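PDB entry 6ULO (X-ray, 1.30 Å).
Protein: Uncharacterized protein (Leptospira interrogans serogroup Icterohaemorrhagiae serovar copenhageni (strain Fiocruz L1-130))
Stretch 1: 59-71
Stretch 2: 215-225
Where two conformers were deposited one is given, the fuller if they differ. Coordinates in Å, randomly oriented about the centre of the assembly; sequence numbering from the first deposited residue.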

# COMPACT_ATOMS: atom_id res chain seq x y z
N HIS A 59 0.40 -11.88 10.67
CA HIS A 59 1.60 -11.06 10.79
C HIS A 59 1.30 -9.58 10.99
O HIS A 59 1.98 -8.92 11.78
CB HIS A 59 2.46 -11.25 9.54
CG HIS A 59 2.90 -12.66 9.37
ND1 HIS A 59 3.91 -13.21 10.13
CD2 HIS A 59 2.44 -13.66 8.58
CE1 HIS A 59 4.06 -14.47 9.80
NE2 HIS A 59 3.18 -14.77 8.86
N VAL A 60 0.34 -9.03 10.25
CA VAL A 60 0.11 -7.60 10.29
C VAL A 60 -0.98 -7.16 11.26
O VAL A 60 -1.06 -5.96 11.55
CB VAL A 60 -0.17 -7.03 8.88
CG1 VAL A 60 0.97 -7.34 7.94
CG2 VAL A 60 -1.50 -7.56 8.34
N GLN A 61 -1.83 -8.06 11.73
CA GLN A 61 -2.98 -7.61 12.51
C GLN A 61 -2.53 -6.80 13.73
O GLN A 61 -1.61 -7.18 14.46
CB GLN A 61 -3.86 -8.79 12.93
CG GLN A 61 -3.17 -9.82 13.79
CD GLN A 61 -4.08 -11.00 14.04
OE1 GLN A 61 -5.27 -10.94 13.73
NE2 GLN A 61 -3.53 -12.09 14.58
N ASN A 62 -3.16 -5.63 13.90
CA ASN A 62 -2.96 -4.78 15.07
C ASN A 62 -1.55 -4.21 15.20
O ASN A 62 -1.22 -3.67 16.25
CB ASN A 62 -3.36 -5.48 16.36
CG ASN A 62 -4.80 -5.89 16.33
OD1 ASN A 62 -5.65 -5.13 15.89
ND2 ASN A 62 -5.08 -7.10 16.79
N LEU A 63 -0.71 -4.24 14.15
CA LEU A 63 0.61 -3.60 14.28
C LEU A 63 0.53 -2.10 14.51
O LEU A 63 1.44 -1.53 15.13
CB LEU A 63 1.46 -3.88 13.04
CG LEU A 63 2.02 -5.28 12.94
CD1 LEU A 63 2.83 -5.37 11.66
CD2 LEU A 63 2.88 -5.63 14.13
N GLY A 64 -0.51 -1.44 14.00
CA GLY A 64 -0.74 -0.02 14.24
C GLY A 64 0.39 0.82 13.65
O GLY A 64 1.06 0.44 12.68
N ASN A 65 0.60 1.98 14.26
CA ASN A 65 1.59 2.94 13.78
C ASN A 65 1.29 3.39 12.35
O ASN A 65 0.14 3.25 11.90
CB ASN A 65 3.01 2.40 13.95
CG ASN A 65 3.38 2.29 15.43
OD1 ASN A 65 3.33 3.28 16.16
ND2 ASN A 65 3.70 1.11 15.88
N VAL A 66 2.26 3.96 11.65
CA VAL A 66 1.99 4.53 10.32
C VAL A 66 2.15 3.45 9.25
O VAL A 66 2.99 2.55 9.35
CB VAL A 66 2.88 5.77 10.07
CG1 VAL A 66 2.69 6.33 8.67
CG2 VAL A 66 2.57 6.82 11.13
N TYR A 67 1.36 3.54 8.18
CA TYR A 67 1.44 2.62 7.05
C TYR A 67 2.05 3.39 5.88
O TYR A 67 1.61 4.51 5.61
CB TYR A 67 0.01 2.17 6.68
CG TYR A 67 0.00 1.15 5.58
CD1 TYR A 67 -0.17 -0.19 5.88
CD2 TYR A 67 0.18 1.50 4.25
CE1 TYR A 67 -0.16 -1.17 4.88
CE2 TYR A 67 0.19 0.53 3.25
CZ TYR A 67 0.02 -0.80 3.59
OH TYR A 67 0.03 -1.78 2.62
N VAL A 68 3.01 2.79 5.16
CA VAL A 68 3.53 3.33 3.90
C VAL A 68 3.45 2.24 2.84
O VAL A 68 3.91 1.13 3.09
CB VAL A 68 5.00 3.78 4.04
CG1 VAL A 68 5.51 4.32 2.71
CG2 VAL A 68 5.11 4.79 5.19
N GLY A 69 2.87 2.53 1.68
CA GLY A 69 2.85 1.49 0.64
C GLY A 69 2.79 2.02 -0.76
O GLY A 69 2.20 3.07 -1.04
N VAL A 70 3.41 1.25 -1.68
CA VAL A 70 3.23 1.44 -3.11
C VAL A 70 1.90 0.82 -3.53
O VAL A 70 1.33 -0.01 -2.82
CB VAL A 70 4.41 0.83 -3.90
CG1 VAL A 70 5.75 1.38 -3.39
CG2 VAL A 70 4.37 -0.69 -3.85
N GLY A 71 1.41 1.20 -4.72
CA GLY A 71 0.20 0.54 -5.20
C GLY A 71 -1.09 1.16 -4.74
O GLY A 71 -1.16 2.36 -4.46
N GLY A 215 7.09 12.66 16.03
CA GLY A 215 7.23 11.63 17.04
C GLY A 215 6.47 10.35 16.78
O GLY A 215 6.09 9.68 17.74
N ARG A 216 6.31 9.97 15.51
CA ARG A 216 5.61 8.74 15.18
C ARG A 216 6.53 7.79 14.43
O ARG A 216 7.67 8.11 14.07
CB ARG A 216 4.32 9.03 14.41
CG ARG A 216 3.35 9.70 15.33
CD ARG A 216 2.05 10.02 14.71
NE ARG A 216 1.25 10.75 15.69
CZ ARG A 216 0.36 10.19 16.50
NH1 ARG A 216 0.14 8.88 16.43
NH2 ARG A 216 -0.32 10.94 17.37
N LYS A 217 6.03 6.57 14.21
CA LYS A 217 6.84 5.47 13.69
C LYS A 217 6.10 4.75 12.59
O LYS A 217 4.86 4.71 12.59
CB LYS A 217 7.11 4.43 14.81
CG LYS A 217 7.91 5.04 15.98
CD LYS A 217 8.26 4.02 17.06
CE LYS A 217 9.29 4.60 18.06
NZ LYS A 217 10.69 4.52 17.49
N VAL A 218 6.87 4.14 11.67
CA VAL A 218 6.28 3.27 10.65
C VAL A 218 5.99 1.91 11.28
O VAL A 218 6.87 1.32 11.93
CB VAL A 218 7.23 3.11 9.45
CG1 VAL A 218 6.65 2.11 8.43
CG2 VAL A 218 7.49 4.44 8.80
N GLY A 219 4.76 1.42 11.08
CA GLY A 219 4.40 0.06 11.44
C GLY A 219 4.49 -0.96 10.33
O GLY A 219 4.83 -2.13 10.57
N ILE A 220 4.17 -0.53 9.11
CA ILE A 220 4.24 -1.41 7.95
C ILE A 220 4.73 -0.59 6.77
O ILE A 220 4.25 0.52 6.53
CB ILE A 220 2.85 -1.99 7.59
CG1 ILE A 220 2.32 -2.92 8.68
CG2 ILE A 220 2.93 -2.74 6.22
CD1 ILE A 220 0.93 -3.42 8.44
N ILE A 221 5.67 -1.15 6.00
CA ILE A 221 5.97 -0.64 4.67
C ILE A 221 5.73 -1.76 3.66
O ILE A 221 6.27 -2.87 3.81
CB ILE A 221 7.36 0.02 4.58
CG1 ILE A 221 7.52 0.69 3.22
CG2 ILE A 221 8.51 -0.96 4.88
CD1 ILE A 221 8.64 1.71 3.18
N TYR A 222 4.89 -1.49 2.66
CA TYR A 222 4.51 -2.48 1.65
C TYR A 222 5.15 -2.13 0.32
O TYR A 222 4.96 -1.01 -0.19
CB TYR A 222 2.98 -2.52 1.54
CG TYR A 222 2.46 -3.27 0.30
CD1 TYR A 222 2.35 -4.68 0.28
CD2 TYR A 222 2.08 -2.57 -0.83
CE1 TYR A 222 1.85 -5.33 -0.85
CE2 TYR A 222 1.57 -3.24 -1.95
CZ TYR A 222 1.47 -4.61 -1.95
OH TYR A 222 0.99 -5.23 -3.07
N PHE A 223 5.91 -3.07 -0.24
CA PHE A 223 6.61 -2.89 -1.51
C PHE A 223 5.98 -3.64 -2.67
O PHE A 223 6.52 -3.57 -3.76
CB PHE A 223 8.06 -3.35 -1.40
CG PHE A 223 8.87 -2.55 -0.41
CD1 PHE A 223 8.93 -1.16 -0.47
CD2 PHE A 223 9.61 -3.20 0.59
CE1 PHE A 223 9.74 -0.44 0.43
CE2 PHE A 223 10.41 -2.48 1.48
CZ PHE A 223 10.47 -1.12 1.40
N SER A 224 4.93 -4.44 -2.45
CA SER A 224 4.48 -5.37 -3.49
C SER A 224 5.69 -6.17 -3.95
O SER A 224 6.52 -6.51 -3.11
CB SER A 224 3.73 -4.60 -4.59
OG SER A 224 3.21 -5.51 -5.56
N ASN A 225 5.83 -6.41 -5.25
CA ASN A 225 7.04 -7.04 -5.77
C ASN A 225 7.96 -6.02 -6.43
O ASN A 225 8.78 -6.39 -7.28
CB ASN A 225 6.73 -8.21 -6.71
CG ASN A 225 6.19 -7.77 -8.05
OD1 ASN A 225 5.37 -6.83 -8.10
ND2 ASN A 225 6.60 -8.44 -9.13
O HOH W 1 3.55 5.92 15.67

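Stretch 2 meets stretch 1 as a neighbouring strand running in the same direction: the axes of strands 66-69 and 218-222 approach to 4.6 Å and diverge by only 5°. The contact opens weakly. G215, whose positive phi closes a Schellman motif at the end of the preceding helix, does not reach stretch 1, and R216 adds little more than its CB, 4.3 Å from V66 CG2.

K217 makes the first firm connection through its backbone. Its carbonyl accepts a hydrogen bond from V66, with K217 O 2.9 Å from V66 N, and the same oxygen lies 3.3 Å from N65 CB. On the amide side the link is indirect: a water accepts from K217 N at 3.0 Å and donates to N65 OD1 at 2.7 Å, so N65 is tied to the strand entry without a direct side-chain hydrogen bond. The lysine CB points sideways and the end of the chain leads away; its NZ is bonded elsewhere in the structure.

V218 pairs with V66 in a parallel bridge, but their side chains diverge, and V218 CG2 instead meets V68 CG2 at 4.3 Å. A beta bulge follows, because the register shifts by one residue between V66 and Y67. G219 is the extra residue on stretch 2, and its phi/psi of -96/-35 departs from the extended conformation of its neighbours. The carbonyl of V66 consequently serves two successive amides: G219 N donates to V66 O at 2.7 Å, while I220 N makes a weak bond to V66 O at 3.3 Å. The absence of a side chain at G219 matters here, since a CB would point toward stretch 1 and fall 2.1 Å from G64 O, a clash. Instead, G219 CA approaches G64 O at 3.6 Å in a nearly linear CA-H...O contact.

I220 buries more area against stretch 1 than any other residue of stretch 2. Its side chain lies among three apolar neighbours, with I220 CD1 3.8 Å from V60 CB, I220 CG1 3.9 Å from L63 CD1, and I220 CG2 3.7 Å from Y67 CE1. A type II turn from V60 to L63, closed by L63 N to V60 O at 3.1 Å, brings the first two of these partners together. The I220 carbonyl then accepts from V68, I220 O to V68 N being 2.9 Å.

I221 lies on the other face with V68, where I221 CG1 and V68 CB are 4.1 Å apart; I221 CA also approaches V68 O at 3.1 Å.

Y222 returns to the face of I220 and Y67. Both its N-H and its carbonyl bond to stretch 1, Y222 N to V68 O at 2.8 Å and V70 N to Y222 O at 3.1 Å. Y67 reaches along this face until its OH lies 3.2 Å from Y222 CB, while G69, lacking a side chain, places its CA at the edge of the Y222 ring.

V70 CG2 lies 3.6 Å from F223 C and 4.0 Å from S224 CB. N225 makes no contact.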